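Local coordinates for protein D-alanyl-D-alanine carboxypeptidase (Streptococcus pneumoniae R6, PDB 1XP4) that probably removes the terminal D-alanine from cell-wall peptidoglycan precursors, as a serine carboxypeptidase of the penicillin-binding protein family, at residues A[91-96]-A[110-115]. Sequence-based numbering, arbitrary orientation.
Sequences YTVEEL and IALAEK
Val93 and Leu96, one turn apart at the start of helix 93-103, meet Ala111 and Leu112 of helix 106-117 in an apolar packing contact. Just before the helix, the backbone of Thr92 is tied down: its N donates a nearly straight bond (172°) to the anti lone pair of Glu95 OE1, and its O receives Leu96 N. Val93 then touches with one branch, CG1, which lies 4.1 Å from Leu112 CD2, the two side chains crossing at about a right angle. Leu96 carries more of the contact. Its CB sits 3.7 Å from Leu112 CG, the two leucines running past each other in opposite directions. With CG beside the backbone N (chi1 -63°) and the chain then extended, Leu96 puts CD1 3.7 Å from Ala111 CB. Both Val93 and Leu96 also touch Val66 of strand 65-67, which pairs antiparallel with strand 90-92 and borders the contact. The side chain of Leu112 lies about 8 Å from that of Lys44, the predicted proton acceptor, placing this packing near the probable catalytic centre. Across these segments the helices meet by van der Waals packing of buried aliphatic side chains, with no hydrogen bond or salt bridge to set direction.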
loop_
_atom_site.group_PDB
_atom_site.type_symbol
_atom_site.label_atom_id
_atom_site.label_comp_id
_atom_site.label_asym_id
_atom_site.label_seq_id
_atom_site.Cartn_x
_atom_site.Cartn_y
_atom_site.Cartn_z
ATOM N N TYR A 91 17.604 -4.110 -19.799
ATOM C CA TYR A 91 16.765 -5.130 -19.223
ATOM C C TYR A 91 15.294 -4.821 -19.377
ATOM O O TYR A 91 14.905 -3.702 -19.689
ATOM C CB TYR A 91 17.103 -5.323 -17.743
ATOM C CG TYR A 91 18.509 -5.820 -17.511
ATOM C CD1 TYR A 91 19.588 -4.932 -17.487
ATOM C CD2 TYR A 91 18.774 -7.189 -17.389
ATOM C CE1 TYR A 91 20.899 -5.390 -17.360
ATOM C CE2 TYR A 91 20.080 -7.658 -17.257
ATOM C CZ TYR A 91 21.137 -6.752 -17.250
ATOM O OH TYR A 91 22.427 -7.206 -17.171
ATOM N N THR A 92 14.491 -5.848 -19.150
ATOM C CA THR A 92 13.048 -5.780 -19.244
ATOM C C THR A 92 12.417 -4.972 -18.108
ATOM O O THR A 92 12.954 -4.913 -16.998
ATOM C CB THR A 92 12.481 -7.220 -19.253
ATOM O OG1 THR A 92 12.334 -7.656 -20.606
ATOM C CG2 THR A 92 11.158 -7.301 -18.547
ATOM N N VAL A 93 11.285 -4.340 -18.402
ATOM C CA VAL A 93 10.554 -3.572 -17.405
ATOM C C VAL A 93 10.264 -4.515 -16.238
ATOM O O VAL A 93 10.516 -4.190 -15.080
ATOM C CB VAL A 93 9.205 -3.050 -17.974
ATOM C CG1 VAL A 93 8.265 -2.664 -16.838
ATOM C CG2 VAL A 93 9.444 -1.849 -18.873
ATOM N N GLU A 94 9.729 -5.688 -16.561
ATOM C CA GLU A 94 9.408 -6.687 -15.556
ATOM C C GLU A 94 10.665 -7.063 -14.784
ATOM O O GLU A 94 10.626 -7.270 -13.572
ATOM C CB GLU A 94 8.807 -7.933 -16.222
ATOM C CG GLU A 94 8.445 -9.064 -15.258
ATOM C CD GLU A 94 7.737 -10.234 -15.941
ATOM O OE1 GLU A 94 8.310 -10.816 -16.886
ATOM O OE2 GLU A 94 6.605 -10.576 -15.532
ATOM N N GLU A 95 11.789 -7.144 -15.480
ATOM C CA GLU A 95 13.026 -7.507 -14.814
ATOM C C GLU A 95 13.438 -6.450 -13.796
ATOM O O GLU A 95 13.794 -6.776 -12.659
ATOM C CB GLU A 95 14.131 -7.734 -15.850
ATOM C CG GLU A 95 13.803 -8.869 -16.804
ATOM C CD GLU A 95 14.976 -9.277 -17.669
ATOM O OE1 GLU A 95 15.447 -8.442 -18.478
ATOM O OE2 GLU A 95 15.423 -10.441 -17.537
ATOM N N LEU A 96 13.377 -5.185 -14.197
ATOM C CA LEU A 96 13.735 -4.096 -13.296
ATOM C C LEU A 96 12.728 -3.998 -12.155
ATOM O O LEU A 96 13.093 -3.768 -11.002
ATOM C CB LEU A 96 13.791 -2.780 -14.063
ATOM C CG LEU A 96 14.856 -2.739 -15.155
ATOM C CD1 LEU A 96 14.754 -1.426 -15.910
ATOM C CD2 LEU A 96 16.239 -2.910 -14.531
ATOM N N ILE A 110 15.946 3.816 -10.948
ATOM C CA ILE A 110 16.342 4.920 -11.805
ATOM C C ILE A 110 16.054 4.602 -13.264
ATOM O O ILE A 110 15.402 5.383 -13.963
ATOM C CB ILE A 110 17.840 5.242 -11.643
ATOM C CG1 ILE A 110 18.130 5.629 -10.190
ATOM C CG2 ILE A 110 18.235 6.370 -12.579
ATOM C CD1 ILE A 110 19.586 5.922 -9.905
ATOM N N ALA A 111 16.530 3.451 -13.722
ATOM C CA ALA A 111 16.303 3.047 -15.103
ATOM C C ALA A 111 14.821 3.165 -15.492
ATOM O O ALA A 111 14.484 3.777 -16.511
ATOM C CB ALA A 111 16.796 1.618 -15.315
ATOM N N LEU A 112 13.938 2.582 -14.687
ATOM C CA LEU A 112 12.507 2.639 -14.967
ATOM C C LEU A 112 12.016 4.088 -15.073
ATOM O O LEU A 112 11.207 4.426 -15.946
ATOM C CB LEU A 112 11.735 1.913 -13.864
ATOM C CG LEU A 112 11.806 0.383 -13.881
ATOM C CD1 LEU A 112 11.264 -0.189 -12.576
ATOM C CD2 LEU A 112 11.028 -0.142 -15.077
ATOM N N ALA A 113 12.520 4.935 -14.177
ATOM C CA ALA A 113 12.144 6.341 -14.135
ATOM C C ALA A 113 12.530 7.089 -15.412
ATOM O O ALA A 113 11.721 7.839 -15.962
ATOM C CB ALA A 113 12.779 7.012 -12.916
ATOM N N GLU A 114 13.764 6.894 -15.872
ATOM C CA GLU A 114 14.229 7.558 -17.087
ATOM C C GLU A 114 13.424 7.057 -18.274
ATOM O O GLU A 114 13.147 7.802 -19.211
ATOM C CB GLU A 114 15.706 7.276 -17.336
ATOM C CG GLU A 114 16.632 7.805 -16.273
ATOM C CD GLU A 114 18.069 7.837 -16.746
ATOM O OE1 GLU A 114 18.471 6.908 -17.484
ATOM O OE2 GLU A 114 18.796 8.786 -16.379
ATOM N N LYS A 115 13.051 5.784 -18.227
ATOM C CA LYS A 115 12.266 5.188 -19.289
ATOM C C LYS A 115 10.877 5.809 -19.353
ATOM O O LYS A 115 10.340 6.026 -20.440
ATOM C CB LYS A 115 12.121 3.689 -19.057
ATOM C CG LYS A 115 11.372 2.956 -20.155
ATOM C CD LYS A 115 12.140 3.040 -21.465
ATOM C CE LYS A 115 11.578 2.095 -22.508
ATOM N NZ LYS A 115 12.278 2.242 -23.809
#